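Local coordinates for protein FACT complex subunit SPT16 (PDB 6A8M) that probably acts, as a subunit of the FACT histone chaperone complex, to reorganize nucleosomes during transcription, replication and DNA repair, this chain being the subunit's N-terminal, peptidase-like domain, at residues D8-L19 against L170-E181. Numbering follows the deposited sequence.
Sequences DFSTFENRLLAL and LSSLWAVKDEKE
With CG turned away from the carbonyl carbon (chi1 -64°) and the chain extended from there to NE, Arg15 reaches from helix 9-22 to Asp178 and Glu181, which form a capping box at the start of helix 179-208. The resulting salt-bridge network joins the first helix of the N-terminal lobe to the long helix entering the peptidase M24-like domain: an arginine within one helix is held by the capping box of another. Arg15 NH2 donates to Asp178 OD2 at 2.8 Å, the oxygen near the guanidinium plane and the N-H tilted out of the carboxylate plane. Glu181 OE1, hydrogen-bonded to Tyr298 OH, lies over one guanidinium face, 3.6 Å from Arg15 NH2, a purely electrostatic pairing. Thr11 CG2 covers the opposite face. Lys180, bent at chi3 (62°), brings NZ to 2.9 Å from Asp8 OD2, on the anti side and slightly out of the carboxylate plane; Thr11 OG1 donates to OD2 from the same face, while OD1 caps Thr11 N. An asparagine at Asp8 would probably leave the Lys180 ammonium without its anion. Farther along, the side chains of Leu19 and Leu173 cross at about a right angle, Leu19 CD1 3.6 Å from Leu173 CD2, and Leu173 CD1 packs against Ala18 CB. Two waters extend the network: one links Thr11 OG1 to Asp178 OD2, and the other accepts from Arg15 NE at 2.9 Å while donating to that same Asp178 oxygen.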
ATOM      1  N   ASP A   8      -8.548 -13.857 -12.724  1.00 25.52           N
ATOM      2  CA  ASP A   8      -9.218 -14.740 -11.771  1.00 26.27           C
ATOM      3  C   ASP A   8     -10.665 -14.280 -11.653  1.00 24.69           C
ATOM      4  O   ASP A   8     -10.958 -13.279 -10.992  1.00 24.43           O
ATOM      5  CB  ASP A   8      -8.490 -14.690 -10.427  1.00 28.22           C
ATOM      6  CG  ASP A   8      -9.157 -15.533  -9.353  1.00 30.58           C
ATOM      7  OD1 ASP A   8     -10.229 -16.122  -9.608  1.00 30.23           O
ATOM      8  OD2 ASP A   8      -8.602 -15.594  -8.231  1.00 30.30           O
ATOM      9  N   PHE A   9     -11.583 -15.011 -12.287  1.00 24.71           N
ATOM     10  CA  PHE A   9     -12.958 -14.543 -12.365  1.00 24.46           C
ATOM     11  C   PHE A   9     -13.806 -14.890 -11.143  1.00 25.74           C
ATOM     12  O   PHE A   9     -14.846 -14.260 -10.939  1.00 24.70           O
ATOM     13  CB  PHE A   9     -13.613 -15.057 -13.651  1.00 27.68           C
ATOM     14  CG  PHE A   9     -13.687 -14.014 -14.715  1.00 28.00           C
ATOM     15  CD1 PHE A   9     -14.727 -13.096 -14.714  1.00 29.31           C
ATOM     16  CD2 PHE A   9     -12.682 -13.892 -15.666  1.00 29.25           C
ATOM     17  CE1 PHE A   9     -14.789 -12.090 -15.667  1.00 29.45           C
ATOM     18  CE2 PHE A   9     -12.737 -12.891 -16.627  1.00 29.30           C
ATOM     19  CZ  PHE A   9     -13.791 -11.991 -16.625  1.00 29.72           C
ATOM     20  N   SER A  10     -13.422 -15.864 -10.317  1.00 25.90           N
ATOM     21  CA  SER A  10     -14.177 -16.008  -9.074  1.00 27.66           C
ATOM     22  C   SER A  10     -13.860 -14.848  -8.143  1.00 23.25           C
ATOM     23  O   SER A  10     -14.744 -14.316  -7.471  1.00 23.26           O
ATOM     24  CB  SER A  10     -13.889 -17.354  -8.402  1.00 32.52           C
ATOM     25  OG  SER A  10     -12.509 -17.538  -8.164  1.00 37.55           O
ATOM     26  N   THR A  11     -12.603 -14.414  -8.146  1.00 24.08           N
ATOM     27  CA  THR A  11     -12.191 -13.251  -7.381  1.00 24.83           C
ATOM     28  C   THR A  11     -12.835 -11.978  -7.930  1.00 22.00           C
ATOM     29  O   THR A  11     -13.338 -11.142  -7.166  1.00 22.02           O
ATOM     30  CB  THR A  11     -10.665 -13.177  -7.417  1.00 30.22           C
ATOM     31  OG1 THR A  11     -10.119 -14.302  -6.703  1.00 34.58           O
ATOM     32  CG2 THR A  11     -10.196 -11.939  -6.801  1.00 29.40           C
ATOM     33  N   PHE A  12     -12.842 -11.832  -9.255  1.00 19.75           N
ATOM     34  CA  PHE A  12     -13.501 -10.692  -9.896  1.00 18.51           C
ATOM     35  C   PHE A  12     -14.969 -10.625  -9.509  1.00 18.25           C
ATOM     36  O   PHE A  12     -15.466  -9.566  -9.128  1.00 20.41           O
ATOM     37  CB  PHE A  12     -13.359 -10.792 -11.414  1.00 19.70           C
ATOM     38  CG  PHE A  12     -14.139  -9.756 -12.172  1.00 20.57           C
ATOM     39  CD1 PHE A  12     -13.617  -8.490 -12.379  1.00 22.10           C
ATOM     40  CD2 PHE A  12     -15.388 -10.053 -12.699  1.00 24.14           C
ATOM     41  CE1 PHE A  12     -14.339  -7.523 -13.084  1.00 23.87           C
ATOM     42  CE2 PHE A  12     -16.118  -9.099 -13.408  1.00 24.08           C
ATOM     43  CZ  PHE A  12     -15.583  -7.829 -13.601  1.00 22.70           C
ATOM     44  N   GLU A  13     -15.676 -11.762  -9.588  1.00 19.15           N
ATOM     45  CA  GLU A  13     -17.098 -11.789  -9.257  1.00 18.61           C
ATOM     46  C   GLU A  13     -17.349 -11.404  -7.800  1.00 18.26           C
ATOM     47  O   GLU A  13     -18.190 -10.549  -7.506  1.00 20.70           O
ATOM     48  CB  GLU A  13     -17.667 -13.183  -9.556  1.00 20.37           C
ATOM     49  CG  GLU A  13     -19.141 -13.301  -9.227  1.00 23.87           C
ATOM     50  CD  GLU A  13     -19.718 -14.672  -9.521  1.00 27.21           C
ATOM     51  OE1 GLU A  13     -19.301 -15.331 -10.504  1.00 27.96           O
ATOM     52  OE2 GLU A  13     -20.617 -15.080  -8.764  1.00 29.47           O
ATOM     53  N   ASN A  14     -16.621 -12.022  -6.868  1.00 19.32           N
ATOM     54  CA  ASN A  14     -16.860 -11.755  -5.451  1.00 20.24           C
ATOM     55  C   ASN A  14     -16.574 -10.301  -5.100  1.00 17.89           C
ATOM     56  O   ASN A  14     -17.318  -9.683  -4.327  1.00 21.78           O
ATOM     57  CB  ASN A  14     -16.005 -12.684  -4.592  1.00 26.50           C
ATOM     58  CG  ASN A  14     -16.511 -14.102  -4.606  1.00 32.89           C
ATOM     59  OD1 ASN A  14     -17.686 -14.350  -4.903  1.00 37.28           O
ATOM     60  ND2 ASN A  14     -15.637 -15.046  -4.290  1.00 34.55           N
ATOM     61  N   ARG A  15     -15.522  -9.731  -5.679  1.00 18.01           N
ATOM     62  CA  ARG A  15     -15.126  -8.372  -5.317  1.00 16.37           C
ATOM     63  C   ARG A  15     -16.021  -7.338  -5.987  1.00 16.57           C
ATOM     64  O   ARG A  15     -16.390  -6.333  -5.368  1.00 15.97           O
ATOM     65  CB  ARG A  15     -13.648  -8.154  -5.668  1.00 17.70           C
ATOM     66  CG  ARG A  15     -12.731  -9.065  -4.837  1.00 17.24           C
ATOM     67  CD  ARG A  15     -11.257  -8.861  -5.112  1.00 14.58           C
ATOM     68  NE  ARG A  15     -10.420  -9.804  -4.352  1.00 14.78           N
ATOM     69  CZ  ARG A  15      -9.116  -9.982  -4.549  1.00 15.69           C
ATOM     70  NH1 ARG A  15      -8.482  -9.301  -5.494  1.00 17.19           N
ATOM     71  NH2 ARG A  15      -8.445 -10.891  -3.830  1.00 15.22           N
ATOM     72  N   LEU A  16     -16.376  -7.574  -7.249  1.00 16.50           N
ATOM     73  CA  LEU A  16     -17.316  -6.686  -7.930  1.00 16.34           C
ATOM     74  C   LEU A  16     -18.679  -6.703  -7.257  1.00 17.21           C
ATOM     75  O   LEU A  16     -19.293  -5.648  -7.068  1.00 18.03           O
ATOM     76  CB  LEU A  16     -17.452  -7.068  -9.402  1.00 15.85           C
ATOM     77  CG  LEU A  16     -18.388  -6.133 -10.182  1.00 16.98           C
ATOM     78  CD1 LEU A  16     -17.863  -4.693 -10.098  1.00 16.91           C
ATOM     79  CD2 LEU A  16     -18.517  -6.561 -11.639  1.00 16.67           C
ATOM     80  N   LEU A  17     -19.165  -7.889  -6.865  1.00 18.20           N
ATOM     81  CA  LEU A  17     -20.448  -7.954  -6.171  1.00 17.77           C
ATOM     82  C   LEU A  17     -20.362  -7.328  -4.783  1.00 16.96           C
ATOM     83  O   LEU A  17     -21.307  -6.662  -4.345  1.00 19.46           O
ATOM     84  CB  LEU A  17     -20.936  -9.398  -6.087  1.00 18.72           C
ATOM     85  CG  LEU A  17     -21.341 -10.005  -7.433  1.00 20.63           C
ATOM     86  CD1 LEU A  17     -21.934 -11.377  -7.218  1.00 25.64           C
ATOM     87  CD2 LEU A  17     -22.328  -9.099  -8.145  1.00 24.80           C
ATOM     88  N   ALA A  18     -19.229  -7.492  -4.089  1.00 16.57           N
ATOM     89  CA  ALA A  18     -19.053  -6.791  -2.811  1.00 17.79           C
ATOM     90  C   ALA A  18     -19.134  -5.283  -2.990  1.00 17.73           C
ATOM     91  O   ALA A  18     -19.758  -4.586  -2.182  1.00 17.42           O
ATOM     92  CB  ALA A  18     -17.727  -7.175  -2.160  1.00 18.69           C
ATOM     93  N   LEU A  19     -18.533  -4.764  -4.068  1.00 18.67           N
ATOM     94  CA  LEU A  19     -18.597  -3.332  -4.361  1.00 18.47           C
ATOM     95  C   LEU A  19     -20.021  -2.888  -4.660  1.00 18.67           C
ATOM     96  O   LEU A  19     -20.474  -1.843  -4.177  1.00 20.18           O
ATOM     97  CB  LEU A  19     -17.680  -3.020  -5.546  1.00 17.30           C
ATOM     98  CG  LEU A  19     -17.663  -1.596  -6.091  1.00 17.92           C
ATOM     99  CD1 LEU A  19     -17.177  -0.589  -5.050  1.00 17.24           C
ATOM    100  CD2 LEU A  19     -16.767  -1.564  -7.322  1.00 16.05           C
ATOM    101  N   LEU A 170     -14.140   2.875  -0.394  1.00 15.85           N
ATOM    102  CA  LEU A 170     -13.255   1.889  -1.004  1.00 13.89           C
ATOM    103  C   LEU A 170     -12.263   1.338   0.011  1.00 16.33           C
ATOM    104  O   LEU A 170     -11.984   0.131   0.029  1.00 13.77           O
ATOM    105  CB  LEU A 170     -12.533   2.509  -2.201  1.00 12.90           C
ATOM    106  CG  LEU A 170     -13.429   2.833  -3.410  1.00 15.76           C
ATOM    107  CD1 LEU A 170     -12.697   3.633  -4.472  1.00 17.74           C
ATOM    108  CD2 LEU A 170     -14.052   1.594  -4.017  1.00 15.85           C
ATOM    109  N   SER A 171     -11.724   2.201   0.876  1.00 15.28           N
ATOM    110  CA  SER A 171     -10.771   1.733   1.882  1.00 15.30           C
ATOM    111  C   SER A 171     -11.389   0.645   2.761  1.00 16.09           C
ATOM    112  O   SER A 171     -10.758  -0.390   3.026  1.00 16.69           O
ATOM    113  CB  SER A 171     -10.299   2.910   2.731  1.00 16.68           C
ATOM    114  OG  SER A 171      -9.653   2.460   3.909  1.00 15.28           O
ATOM    115  N   SER A 172     -12.622   0.874   3.241  1.00 15.72           N
ATOM    116  CA  SER A 172     -13.308  -0.133   4.050  1.00 17.74           C
ATOM    117  C   SER A 172     -13.571  -1.405   3.252  1.00 18.28           C
ATOM    118  O   SER A 172     -13.462  -2.515   3.782  1.00 19.56           O
ATOM    119  CB  SER A 172     -14.622   0.432   4.581  1.00 20.32           C
ATOM    120  OG  SER A 172     -14.382   1.624   5.302  1.00 24.17           O
ATOM    121  N   LEU A 173     -13.941  -1.263   1.980  1.00 16.97           N
ATOM    122  CA  LEU A 173     -14.244  -2.432   1.163  1.00 18.31           C
ATOM    123  C   LEU A 173     -13.002  -3.288   0.929  1.00 20.49           C
ATOM    124  O   LEU A 173     -13.092  -4.523   0.917  1.00 24.24           O
ATOM    125  CB  LEU A 173     -14.843  -1.975  -0.161  1.00 20.26           C
ATOM    126  CG  LEU A 173     -15.138  -2.992  -1.249  1.00 24.47           C
ATOM    127  CD1 LEU A 173     -16.442  -3.701  -0.952  1.00 24.49           C
ATOM    128  CD2 LEU A 173     -15.198  -2.258  -2.579  1.00 26.19           C
ATOM    129  N   TRP A 174     -11.838  -2.652   0.750  1.00 19.07           N
ATOM    130  CA  TRP A 174     -10.569  -3.316   0.413  1.00 20.05           C
ATOM    131  C   TRP A 174      -9.834  -3.872   1.618  1.00 20.07           C
ATOM    132  O   TRP A 174      -8.866  -4.620   1.440  1.00 21.07           O
ATOM    133  CB  TRP A 174      -9.590  -2.333  -0.273  1.00 21.29           C
ATOM    134  CG  TRP A 174      -9.983  -1.924  -1.601  1.00 20.71           C
ATOM    135  CD1 TRP A 174     -10.736  -2.630  -2.489  1.00 24.89           C
ATOM    136  CD2 TRP A 174      -9.674  -0.688  -2.226  1.00 19.86           C
ATOM    137  NE1 TRP A 174     -10.913  -1.896  -3.645  1.00 21.29           N
ATOM    138  CE2 TRP A 174     -10.278  -0.698  -3.502  1.00 19.80           C
ATOM    139  CE3 TRP A 174      -8.955   0.433  -1.832  1.00 18.26           C
ATOM    140  CZ2 TRP A 174     -10.166   0.368  -4.390  1.00 16.86           C
ATOM    141  CZ3 TRP A 174      -8.832   1.480  -2.717  1.00 18.91           C
ATOM    142  CH2 TRP A 174      -9.447   1.442  -3.983  1.00 17.91           C
ATOM    143  N   ALA A 175     -10.234  -3.492   2.831  1.00 16.31           N
ATOM    144  CA  ALA A 175      -9.366  -3.664   3.995  1.00 16.63           C
ATOM    145  C   ALA A 175      -9.033  -5.136   4.242  1.00 16.56           C
ATOM    146  O   ALA A 175      -7.865  -5.507   4.406  1.00 15.79           O
ATOM    147  CB  ALA A 175     -10.050  -3.063   5.227  1.00 18.22           C
ATOM    148  N   VAL A 176     -10.050  -5.978   4.305  1.00 15.53           N
ATOM    149  CA  VAL A 176      -9.861  -7.366   4.705  1.00 16.23           C
ATOM    150  C   VAL A 176      -9.243  -8.132   3.542  1.00 19.75           C
ATOM    151  O   VAL A 176      -9.728  -8.060   2.406  1.00 21.77           O
ATOM    152  CB  VAL A 176     -11.190  -7.989   5.147  1.00 18.43           C
ATOM    153  CG1 VAL A 176     -11.070  -9.511   5.221  1.00 20.05           C
ATOM    154  CG2 VAL A 176     -11.643  -7.390   6.491  1.00 21.11           C
ATOM    155  N   LYS A 177      -8.174  -8.869   3.823  1.00 15.26           N
ATOM    156  CA  LYS A 177      -7.422  -9.575   2.798  1.00 12.54           C
ATOM    157  C   LYS A 177      -7.892 -11.021   2.754  1.00 14.06           C
ATOM    158  O   LYS A 177      -7.983 -11.679   3.798  1.00 14.73           O
ATOM    159  CB  LYS A 177      -5.919  -9.507   3.091  1.00 12.47           C
ATOM    160  CG  LYS A 177      -5.358  -8.082   3.081  1.00 12.53           C
ATOM    161  CD  LYS A 177      -5.241  -7.534   1.643  1.00 12.28           C
ATOM    162  CE  LYS A 177      -4.951  -6.025   1.662  1.00 10.80           C
ATOM    163  NZ  LYS A 177      -6.196  -5.280   1.990  1.00 13.67           N
ATOM    164  N   ASP A 178      -8.197 -11.516   1.556  1.00 13.54           N
ATOM    165  CA  ASP A 178      -8.656 -12.891   1.456  1.00 15.35           C
ATOM    166  C   ASP A 178      -7.443 -13.809   1.472  1.00 14.98           C
ATOM    167  O   ASP A 178      -6.308 -13.359   1.633  1.00 15.99           O
ATOM    168  CB  ASP A 178      -9.558 -13.090   0.228  1.00 16.33           C
ATOM    169  CG  ASP A 178      -8.834 -13.001  -1.110  1.00 19.69           C
ATOM    170  OD1 ASP A 178      -7.600 -13.104  -1.170  1.00 18.78           O
ATOM    171  OD2 ASP A 178      -9.547 -12.856  -2.138  1.00 18.40           O
ATOM    172  N   GLU A 179      -7.688 -15.106   1.319  1.00 17.39           N
ATOM    173  CA  GLU A 179      -6.615 -16.095   1.426  1.00 20.68           C
ATOM    174  C   GLU A 179      -5.489 -15.804   0.441  1.00 18.48           C
ATOM    175  O   GLU A 179      -4.298 -15.851   0.796  1.00 18.16           O
ATOM    176  CB  GLU A 179      -7.188 -17.485   1.171  1.00 27.49           C
ATOM    177  CG  GLU A 179      -7.061 -18.437   2.318  1.00 36.15           C
ATOM    178  CD  GLU A 179      -7.480 -19.846   1.922  1.00 42.93           C
ATOM    179  OE1 GLU A 179      -6.614 -20.748   1.920  1.00 45.33           O
ATOM    180  OE2 GLU A 179      -8.670 -20.047   1.585  1.00 45.14           O
ATOM    181  N   LYS A 180      -5.851 -15.530  -0.815  1.00 18.43           N
ATOM    182  CA  LYS A 180      -4.854 -15.304  -1.852  1.00 17.27           C
ATOM    183  C   LYS A 180      -4.049 -14.048  -1.557  1.00 15.50           C
ATOM    184  O   LYS A 180      -2.817 -14.039  -1.674  1.00 15.54           O
ATOM    185  CB  LYS A 180      -5.547 -15.205  -3.210  1.00 20.88           C
ATOM    186  CG  LYS A 180      -4.610 -15.017  -4.365  1.00 27.91           C
ATOM    187  CD  LYS A 180      -5.346 -14.943  -5.717  1.00 32.42           C
ATOM    188  CE  LYS A 180      -6.309 -13.760  -5.804  1.00 33.43           C
ATOM    189  NZ  LYS A 180      -6.820 -13.552  -7.210  1.00 33.18           N
ATOM    190  N   GLU A 181      -4.738 -12.978  -1.159  1.00 12.25           N
ATOM    191  CA  GLU A 181      -4.057 -11.724  -0.876  1.00 13.47           C
ATOM    192  C   GLU A 181      -3.092 -11.877   0.280  1.00 13.45           C
ATOM    193  O   GLU A 181      -2.007 -11.285   0.268  1.00 13.28           O
ATOM    194  CB  GLU A 181      -5.087 -10.651  -0.556  1.00 14.17           C
ATOM    195  CG  GLU A 181      -6.023 -10.359  -1.730  1.00 14.21           C
ATOM    196  CD  GLU A 181      -7.058  -9.297  -1.396  1.00 14.41           C
ATOM    197  OE1 GLU A 181      -7.010  -8.203  -1.984  1.00 12.78           O
ATOM    198  OE2 GLU A 181      -7.911  -9.550  -0.534  1.00 16.47           O
TER
HETATM  199  O   HOH W   1      -9.344 -14.654  -3.848  1.00 41.52           O
HETATM  200  O   HOH W   2     -11.838 -11.659  -2.568  1.00 19.16           O